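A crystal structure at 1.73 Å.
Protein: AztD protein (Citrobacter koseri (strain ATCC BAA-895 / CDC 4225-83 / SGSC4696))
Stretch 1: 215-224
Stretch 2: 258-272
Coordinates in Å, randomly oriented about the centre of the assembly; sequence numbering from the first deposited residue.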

# COMPACT_ATOMS: atom_id res chain seq x y z
N LEU B 215 22.27 -19.92 -11.22
CA LEU B 215 21.23 -18.97 -10.84
C LEU B 215 20.12 -18.91 -11.88
O LEU B 215 20.38 -18.71 -13.07
CB LEU B 215 21.85 -17.59 -10.64
CG LEU B 215 20.98 -16.53 -9.98
CD1 LEU B 215 21.86 -15.56 -9.20
CD2 LEU B 215 20.16 -15.78 -11.02
N HIS B 216 18.88 -19.10 -11.42
CA HIS B 216 17.70 -18.98 -12.27
C HIS B 216 16.47 -18.99 -11.38
O HIS B 216 16.34 -19.85 -10.51
CB HIS B 216 17.62 -20.12 -13.29
CG HIS B 216 16.53 -19.94 -14.30
ND1 HIS B 216 15.26 -20.45 -14.13
CD2 HIS B 216 16.52 -19.30 -15.49
CE1 HIS B 216 14.52 -20.13 -15.17
NE2 HIS B 216 15.26 -19.43 -16.01
N GLY B 217 15.58 -18.04 -11.59
CA GLY B 217 14.40 -17.88 -10.74
C GLY B 217 14.49 -16.60 -9.94
O GLY B 217 15.53 -16.29 -9.35
N SER B 218 13.38 -15.86 -9.89
CA SER B 218 13.38 -14.52 -9.31
C SER B 218 11.96 -14.14 -8.91
O SER B 218 11.01 -14.42 -9.63
CB SER B 218 13.94 -13.50 -10.30
OG SER B 218 13.29 -13.63 -11.55
N ALA B 219 11.84 -13.48 -7.76
CA ALA B 219 10.55 -12.94 -7.34
C ALA B 219 10.79 -11.98 -6.19
O ALA B 219 11.78 -12.08 -5.47
CB ALA B 219 9.58 -14.03 -6.89
N GLY B 220 9.82 -11.08 -5.98
CA GLY B 220 9.84 -10.17 -4.86
C GLY B 220 8.71 -10.45 -3.90
O GLY B 220 7.63 -10.89 -4.30
N SER B 221 8.95 -10.16 -2.62
CA SER B 221 7.90 -10.26 -1.61
C SER B 221 8.16 -9.16 -0.60
O SER B 221 9.11 -9.24 0.18
CB SER B 221 7.89 -11.63 -0.96
OG SER B 221 6.79 -11.75 -0.04
N GLY B 222 7.30 -8.14 -0.60
CA GLY B 222 7.57 -7.00 0.27
C GLY B 222 8.92 -6.40 -0.05
O GLY B 222 9.29 -6.24 -1.21
N ASP B 223 9.68 -6.08 1.00
CA ASP B 223 10.96 -5.40 0.82
C ASP B 223 12.11 -6.34 0.47
O ASP B 223 13.26 -5.88 0.39
CB ASP B 223 11.30 -4.61 2.09
CG ASP B 223 11.78 -5.47 3.24
OD1 ASP B 223 11.63 -6.72 3.24
OD2 ASP B 223 12.34 -4.87 4.19
N THR B 224 11.84 -7.62 0.20
CA THR B 224 12.88 -8.61 -0.03
C THR B 224 12.72 -9.21 -1.42
O THR B 224 11.61 -9.57 -1.82
CB THR B 224 12.83 -9.71 1.04
OG1 THR B 224 13.03 -9.11 2.32
CG2 THR B 224 13.93 -10.76 0.81
N SER B 258 16.60 -28.32 -6.13
CA SER B 258 16.84 -26.89 -6.09
C SER B 258 15.72 -26.20 -6.84
O SER B 258 14.92 -26.83 -7.53
CB SER B 258 18.21 -26.51 -6.69
OG SER B 258 18.22 -26.70 -8.09
N THR B 259 15.67 -24.88 -6.69
CA THR B 259 14.61 -24.05 -7.23
C THR B 259 15.10 -23.31 -8.47
O THR B 259 16.20 -22.74 -8.46
CB THR B 259 14.15 -23.03 -6.18
OG1 THR B 259 13.61 -23.74 -5.05
CG2 THR B 259 13.09 -22.11 -6.75
N SER B 260 14.28 -23.31 -9.51
CA SER B 260 14.55 -22.54 -10.71
C SER B 260 13.44 -21.55 -11.07
O SER B 260 13.59 -20.81 -12.04
CB SER B 260 14.80 -23.47 -11.90
OG SER B 260 13.69 -24.32 -12.15
N THR B 261 12.34 -21.51 -10.31
CA THR B 261 11.25 -20.58 -10.57
C THR B 261 10.65 -20.18 -9.23
O THR B 261 10.45 -21.05 -8.39
CB THR B 261 10.16 -21.21 -11.45
OG1 THR B 261 10.77 -21.91 -12.55
CG2 THR B 261 9.21 -20.15 -11.99
N LEU B 262 10.38 -18.89 -9.05
CA LEU B 262 9.89 -18.35 -7.79
C LEU B 262 8.66 -17.47 -7.98
O LEU B 262 8.51 -16.79 -9.01
CB LEU B 262 10.94 -17.50 -7.08
CG LEU B 262 12.15 -18.20 -6.51
CD1 LEU B 262 13.28 -17.19 -6.33
CD2 LEU B 262 11.81 -18.89 -5.21
N ILE B 263 7.81 -17.44 -6.95
CA ILE B 263 6.78 -16.43 -6.78
C ILE B 263 6.88 -15.92 -5.34
O ILE B 263 7.43 -16.57 -4.45
CB ILE B 263 5.36 -16.97 -7.06
CG1 ILE B 263 5.06 -18.19 -6.19
CG2 ILE B 263 5.19 -17.30 -8.54
CD1 ILE B 263 3.63 -18.69 -6.31
N GLY B 264 6.36 -14.71 -5.14
CA GLY B 264 6.46 -14.04 -3.84
C GLY B 264 5.11 -13.60 -3.31
O GLY B 264 4.27 -13.08 -4.05
N GLY B 265 4.92 -13.79 -2.00
CA GLY B 265 3.69 -13.36 -1.36
C GLY B 265 3.51 -11.85 -1.44
O GLY B 265 4.47 -11.08 -1.46
N LYS B 266 2.25 -11.43 -1.47
CA LYS B 266 1.97 -9.99 -1.56
C LYS B 266 1.63 -9.37 -0.21
O LYS B 266 2.24 -8.36 0.16
CB LYS B 266 0.83 -9.73 -2.55
CG LYS B 266 1.33 -9.48 -3.97
CD LYS B 266 1.05 -8.06 -4.43
CE LYS B 266 1.77 -7.01 -3.59
NZ LYS B 266 2.20 -5.83 -4.41
N GLY B 267 0.68 -9.93 0.52
CA GLY B 267 0.29 -9.36 1.80
C GLY B 267 1.07 -9.88 2.97
O GLY B 267 1.03 -9.32 4.07
N MET B 268 1.81 -10.95 2.74
CA MET B 268 2.64 -11.62 3.72
C MET B 268 3.96 -11.92 3.01
O MET B 268 3.95 -12.16 1.81
CB MET B 268 1.91 -12.89 4.20
CG MET B 268 2.60 -13.79 5.19
SD MET B 268 1.36 -15.01 5.72
CE MET B 268 1.49 -16.27 4.45
N GLN B 269 5.08 -11.86 3.74
CA GLN B 269 6.38 -12.08 3.11
C GLN B 269 6.73 -13.56 3.11
O GLN B 269 6.97 -14.16 4.16
CB GLN B 269 7.48 -11.28 3.81
CG GLN B 269 7.38 -9.81 3.51
CD GLN B 269 8.60 -9.05 4.00
OE1 GLN B 269 8.72 -8.75 5.18
NE2 GLN B 269 9.52 -8.76 3.08
N TYR B 270 6.80 -14.15 1.91
CA TYR B 270 7.26 -15.51 1.72
C TYR B 270 7.56 -15.70 0.24
O TYR B 270 7.14 -14.92 -0.61
CB TYR B 270 6.22 -16.55 2.18
CG TYR B 270 4.96 -16.59 1.34
CD1 TYR B 270 3.86 -15.80 1.66
CD2 TYR B 270 4.87 -17.42 0.24
CE1 TYR B 270 2.70 -15.84 0.89
CE2 TYR B 270 3.72 -17.47 -0.53
CZ TYR B 270 2.64 -16.69 -0.20
OH TYR B 270 1.52 -16.74 -0.97
N PHE B 271 8.27 -16.80 -0.06
CA PHE B 271 8.47 -17.22 -1.43
C PHE B 271 8.02 -18.66 -1.57
O PHE B 271 8.08 -19.45 -0.62
CB PHE B 271 9.94 -17.08 -1.84
CG PHE B 271 10.43 -15.68 -1.76
CD1 PHE B 271 10.12 -14.78 -2.76
CD2 PHE B 271 11.16 -15.24 -0.67
CE1 PHE B 271 10.53 -13.47 -2.68
CE2 PHE B 271 11.59 -13.93 -0.58
CZ PHE B 271 11.27 -13.04 -1.58
N ILE B 272 7.52 -18.99 -2.76
CA ILE B 272 7.30 -20.38 -3.14
C ILE B 272 8.17 -20.66 -4.35
O ILE B 272 8.19 -19.87 -5.31
CB ILE B 272 5.82 -20.66 -3.44
CG1 ILE B 272 4.98 -20.43 -2.18
CG2 ILE B 272 5.64 -22.11 -3.92
CD1 ILE B 272 3.50 -20.56 -2.41
O HOH W 1 11.11 -17.11 -11.19
O HOH W 2 5.03 -8.11 -2.30
O HOH W 3 10.96 -8.06 6.12

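Strands that run side by side need not be joined by direct backbone hydrogen bonds, and this pair from AztD illustrates how the polar groups are satisfied when they are not. Strands 218-221 and 262-264 point almost the same way, their directions 12° apart and their axes approaching to 5.2 Å, yet no main-chain amide of one stretch donates to a main-chain carbonyl of the other. The work falls instead to side chains, bound water and weak CA-H...O contacts.

The first substitute is a water. Water 1 accepts from Ser218 N and from Leu262 N, each at 2.9 Å, so two amides that face the same gap share one acceptor. Beside it the carbonyls Ser218 O and Leu262 O lie 3.5 Å apart, a pair of acceptors with nothing to offer each other. Further along, Gly264 CA approaches Gly220 O at 3.4 Å with an angle of 155° at the hydrogen, a weak contact. The absence of a side chain at Gly264 is essential here, because an ideal CB would come within 2.0 Å of Gly220 O. Gly264 itself lies in a strand whose other edge is conventionally paired: Ile263 N and Ile272 O are 3.0 Å apart, as are Ile272 N and Ile263 O, both hydrogen bonds.

At the start of the contact a ring nitrogen takes over. His216 ND1 donates to Ser260 O at 2.7 Å, the carbonyl meeting the ring at its edge, although the 136° angle is well short of linear. Gly217 N is also near this oxygen, with N and Ser260 O 3.4 Å apart, but its angle is too poor for a bond. Gly217 CA packs 3.3 Å from Ser260 O, where a CB would clash with Ser260 C.

The densest network surrounds Ser221. Its hydroxyl both gives and receives: Ser221 OG donates to Gly265 O at 2.8 Å and accepts from Tyr270 N at 3.1 Å. Gly265 O gains a second donor from water 2, 3.1 Å away, and that water accepts from Gly222 N at 2.8 Å, linking the turn to the second stretch.

The type II' turn from Ser221 to Thr224 is read by the amide of Gln269. Gln269 NE2 donates to Ser221 O at 3.0 Å, nearly linear at 171°, and to Asp223 OD1 at 2.9 Å, which uses both of its hydrogens. Ser221 O also accepts from Thr224 N at 3.2 Å, while Asp223 OD1 receives Thr224 OG1 at 2.9 Å. Water 3 donates to Asp223 OD1 at 3.2 Å and to Gln269 OE1 at 2.5 Å, so the carbonyl end of the glutamine is served as well. Gly222 suits this corner: its phi is positive, and a CB would lie 2.8 Å from Gln269 NE2.

Apolar packing fills the remainder. Ala219 CB lies 3.7 Å from Leu262 CB and 4.2 Å from Phe271 CD1.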